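PDB 5AX6: CofB, which serves as the minor pilin of the CFA/III type IVb pilus of enterotoxigenic Escherichia coli, forming a homotrimer thought to take part in pilus assembly. Local coordinates for residues 379-384 / 453-458. Sequence-based numbering, arbitrary orientation.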
loop_
_atom_site.group_PDB
_atom_site.type_symbol
_atom_site.label_atom_id
_atom_site.label_comp_id
_atom_site.label_asym_id
_atom_site.label_seq_id
_atom_site.Cartn_x
_atom_site.Cartn_y
_atom_site.Cartn_z
ATOM N N GLY A 379 -25.054 46.444 -0.228
ATOM C CA GLY A 379 -25.767 45.372 0.446
ATOM C C GLY A 379 -25.603 44.020 -0.218
ATOM O O GLY A 379 -26.133 43.018 0.267
ATOM N N ARG A 380 -24.887 43.984 -1.332
ATOM C CA ARG A 380 -24.691 42.736 -2.051
ATOM C C ARG A 380 -23.891 41.753 -1.202
ATOM O O ARG A 380 -23.171 42.141 -0.271
ATOM C CB ARG A 380 -23.976 42.972 -3.373
ATOM C CG ARG A 380 -22.512 43.359 -3.218
ATOM C CD ARG A 380 -21.925 43.815 -4.543
ATOM N NE ARG A 380 -20.521 44.188 -4.393
ATOM C CZ ARG A 380 -20.108 45.367 -3.937
ATOM N NH1 ARG A 380 -20.993 46.298 -3.602
ATOM N NH2 ARG A 380 -18.809 45.618 -3.828
ATOM N N ILE A 381 -24.026 40.474 -1.528
ATOM C CA ILE A 381 -23.152 39.468 -0.957
ATOM C C ILE A 381 -22.046 39.187 -1.962
ATOM O O ILE A 381 -22.305 38.846 -3.113
ATOM C CB ILE A 381 -23.925 38.162 -0.597
ATOM C CG1 ILE A 381 -25.002 38.449 0.453
ATOM C CG2 ILE A 381 -22.936 37.079 -0.101
ATOM C CD1 ILE A 381 -25.971 37.272 0.721
ATOM N N GLU A 382 -20.800 39.371 -1.550
ATOM C CA GLU A 382 -19.701 39.146 -2.473
ATOM C C GLU A 382 -18.725 38.141 -1.889
ATOM O O GLU A 382 -18.402 38.202 -0.707
ATOM C CB GLU A 382 -18.985 40.464 -2.809
ATOM C CG GLU A 382 -17.857 40.278 -3.813
ATOM C CD GLU A 382 -17.321 41.593 -4.386
ATOM O OE1 GLU A 382 -18.031 42.623 -4.310
ATOM O OE2 GLU A 382 -16.187 41.583 -4.917
ATOM N N LEU A 383 -18.270 37.214 -2.720
ATOM C CA LEU A 383 -17.373 36.148 -2.276
ATOM C C LEU A 383 -16.284 35.954 -3.313
ATOM O O LEU A 383 -16.505 36.209 -4.488
ATOM C CB LEU A 383 -18.146 34.832 -2.074
ATOM C CG LEU A 383 -19.280 34.790 -1.044
ATOM C CD1 LEU A 383 -20.056 33.475 -1.156
ATOM C CD2 LEU A 383 -18.725 34.962 0.361
ATOM N N ASN A 384 -15.109 35.502 -2.883
ATOM C CA ASN A 384 -14.064 35.111 -3.817
ATOM C C ASN A 384 -14.422 33.816 -4.520
ATOM O O ASN A 384 -14.924 32.890 -3.885
ATOM C CB ASN A 384 -12.728 34.951 -3.089
ATOM C CG ASN A 384 -12.205 36.266 -2.557
ATOM O OD1 ASN A 384 -12.210 37.269 -3.263
ATOM N ND2 ASN A 384 -11.764 36.271 -1.310
ATOM N N TRP A 453 -17.704 36.268 -6.882
ATOM C CA TRP A 453 -19.139 35.992 -6.994
ATOM C C TRP A 453 -19.926 37.184 -6.499
ATOM O O TRP A 453 -19.618 37.720 -5.442
ATOM C CB TRP A 453 -19.581 34.787 -6.150
ATOM C CG TRP A 453 -19.132 33.424 -6.593
ATOM C CD1 TRP A 453 -18.217 32.635 -5.967
ATOM C CD2 TRP A 453 -19.615 32.672 -7.711
ATOM N NE1 TRP A 453 -18.078 31.448 -6.635
ATOM C CE2 TRP A 453 -18.933 31.438 -7.709
ATOM C CE3 TRP A 453 -20.569 32.913 -8.711
ATOM C CZ2 TRP A 453 -19.156 30.451 -8.671
ATOM C CZ3 TRP A 453 -20.782 31.942 -9.673
ATOM C CH2 TRP A 453 -20.079 30.720 -9.648
ATOM N N TYR A 454 -20.971 37.566 -7.226
ATOM C CA TYR A 454 -21.867 38.616 -6.759
ATOM C C TYR A 454 -23.273 38.091 -6.594
ATOM O O TYR A 454 -23.857 37.599 -7.548
ATOM C CB TYR A 454 -21.892 39.792 -7.732
ATOM C CG TYR A 454 -20.525 40.355 -8.027
ATOM C CD1 TYR A 454 -19.946 41.299 -7.186
ATOM C CD2 TYR A 454 -19.816 39.940 -9.143
ATOM C CE1 TYR A 454 -18.679 41.819 -7.464
ATOM C CE2 TYR A 454 -18.557 40.456 -9.424
ATOM C CZ TYR A 454 -18.003 41.394 -8.580
ATOM O OH TYR A 454 -16.759 41.908 -8.868
ATOM N N ILE A 455 -23.816 38.208 -5.388
ATOM C CA ILE A 455 -25.172 37.759 -5.140
ATOM C C ILE A 455 -26.002 38.964 -4.757
ATOM O O ILE A 455 -25.664 39.688 -3.816
ATOM C CB ILE A 455 -25.262 36.687 -4.026
ATOM C CG1 ILE A 455 -24.370 35.481 -4.356
ATOM C CG2 ILE A 455 -26.693 36.191 -3.907
ATOM C CD1 ILE A 455 -23.024 35.464 -3.649
ATOM N N THR A 456 -27.081 39.188 -5.502
ATOM C CA THR A 456 -27.944 40.336 -5.253
ATOM C C THR A 456 -29.388 39.907 -5.330
ATOM O O THR A 456 -29.684 38.812 -5.803
ATOM C CB THR A 456 -27.713 41.458 -6.264
ATOM O OG1 THR A 456 -27.951 40.946 -7.587
ATOM C CG2 THR A 456 -26.291 41.976 -6.156
ATOM N N ALA A 457 -30.285 40.773 -4.877
ATOM C CA ALA A 457 -31.693 40.422 -4.803
ATOM C C ALA A 457 -32.584 41.647 -4.821
ATOM O O ALA A 457 -32.249 42.677 -4.227
ATOM C CB ALA A 457 -31.964 39.605 -3.531
ATOM N N THR A 458 -33.727 41.535 -5.486
ATOM C CA THR A 458 -34.790 42.516 -5.286
ATOM C C THR A 458 -35.971 41.819 -4.629
ATOM O O THR A 458 -36.193 40.630 -4.853
ATOM C CB THR A 458 -35.243 43.179 -6.608
ATOM O OG1 THR A 458 -35.703 42.169 -7.513
ATOM C CG2 THR A 458 -34.085 43.927 -7.247
#
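Glu382 OE1, lying against the edge of the Tyr454 ring, accepts hydrogen bonds from two nitrogens of Arg380, NE at 2.9 Å and NH2 at 3.1 Å, in a salt bridge; OE1 sits close to the guanidinium plane. Glu382 CG stands anti to its backbone N (chi1 -178°) and the chain runs on extended, side by side with Tyr454, whose CE1 comes within 3.3 Å of OE1. The carboxylate and the phenol ring are turned 61° apart. Arg380 flanks the same ring edge, its NE 4.1 Å from Tyr454 CD1, while its NH1 goes to the carbonyl of Glu377. An alanine at Glu382 would probably leave Arg380 NE and NH2 without their carboxylate and Tyr454 CE1 without the carboxylate beside it.

Beneath these side chains the strands run antiparallel. Ile381 pairs with Ile455, and Leu383 with Trp453, each through two backbone bonds; the shortest joins Trp453 N to Leu383 O at 2.7 Å. Between these pairs, Glu382 CA makes a C-H...O contact with Trp453 O. The other face is apolar: Ile455 CD1 meets Ile381 CG2 at 3.9 Å and approaches Leu383 CD1 more loosely.

In the C-terminal domain, this greasy face packs on Leu401 of strand 398-409 and, through Ile381, on Val480 and Ile482 of strand 478-487, consistent with two sheets packed against each other. Strand 438-448 pairs with 452-463, and Met335 of a second subunit packs on Leu383 and Trp453.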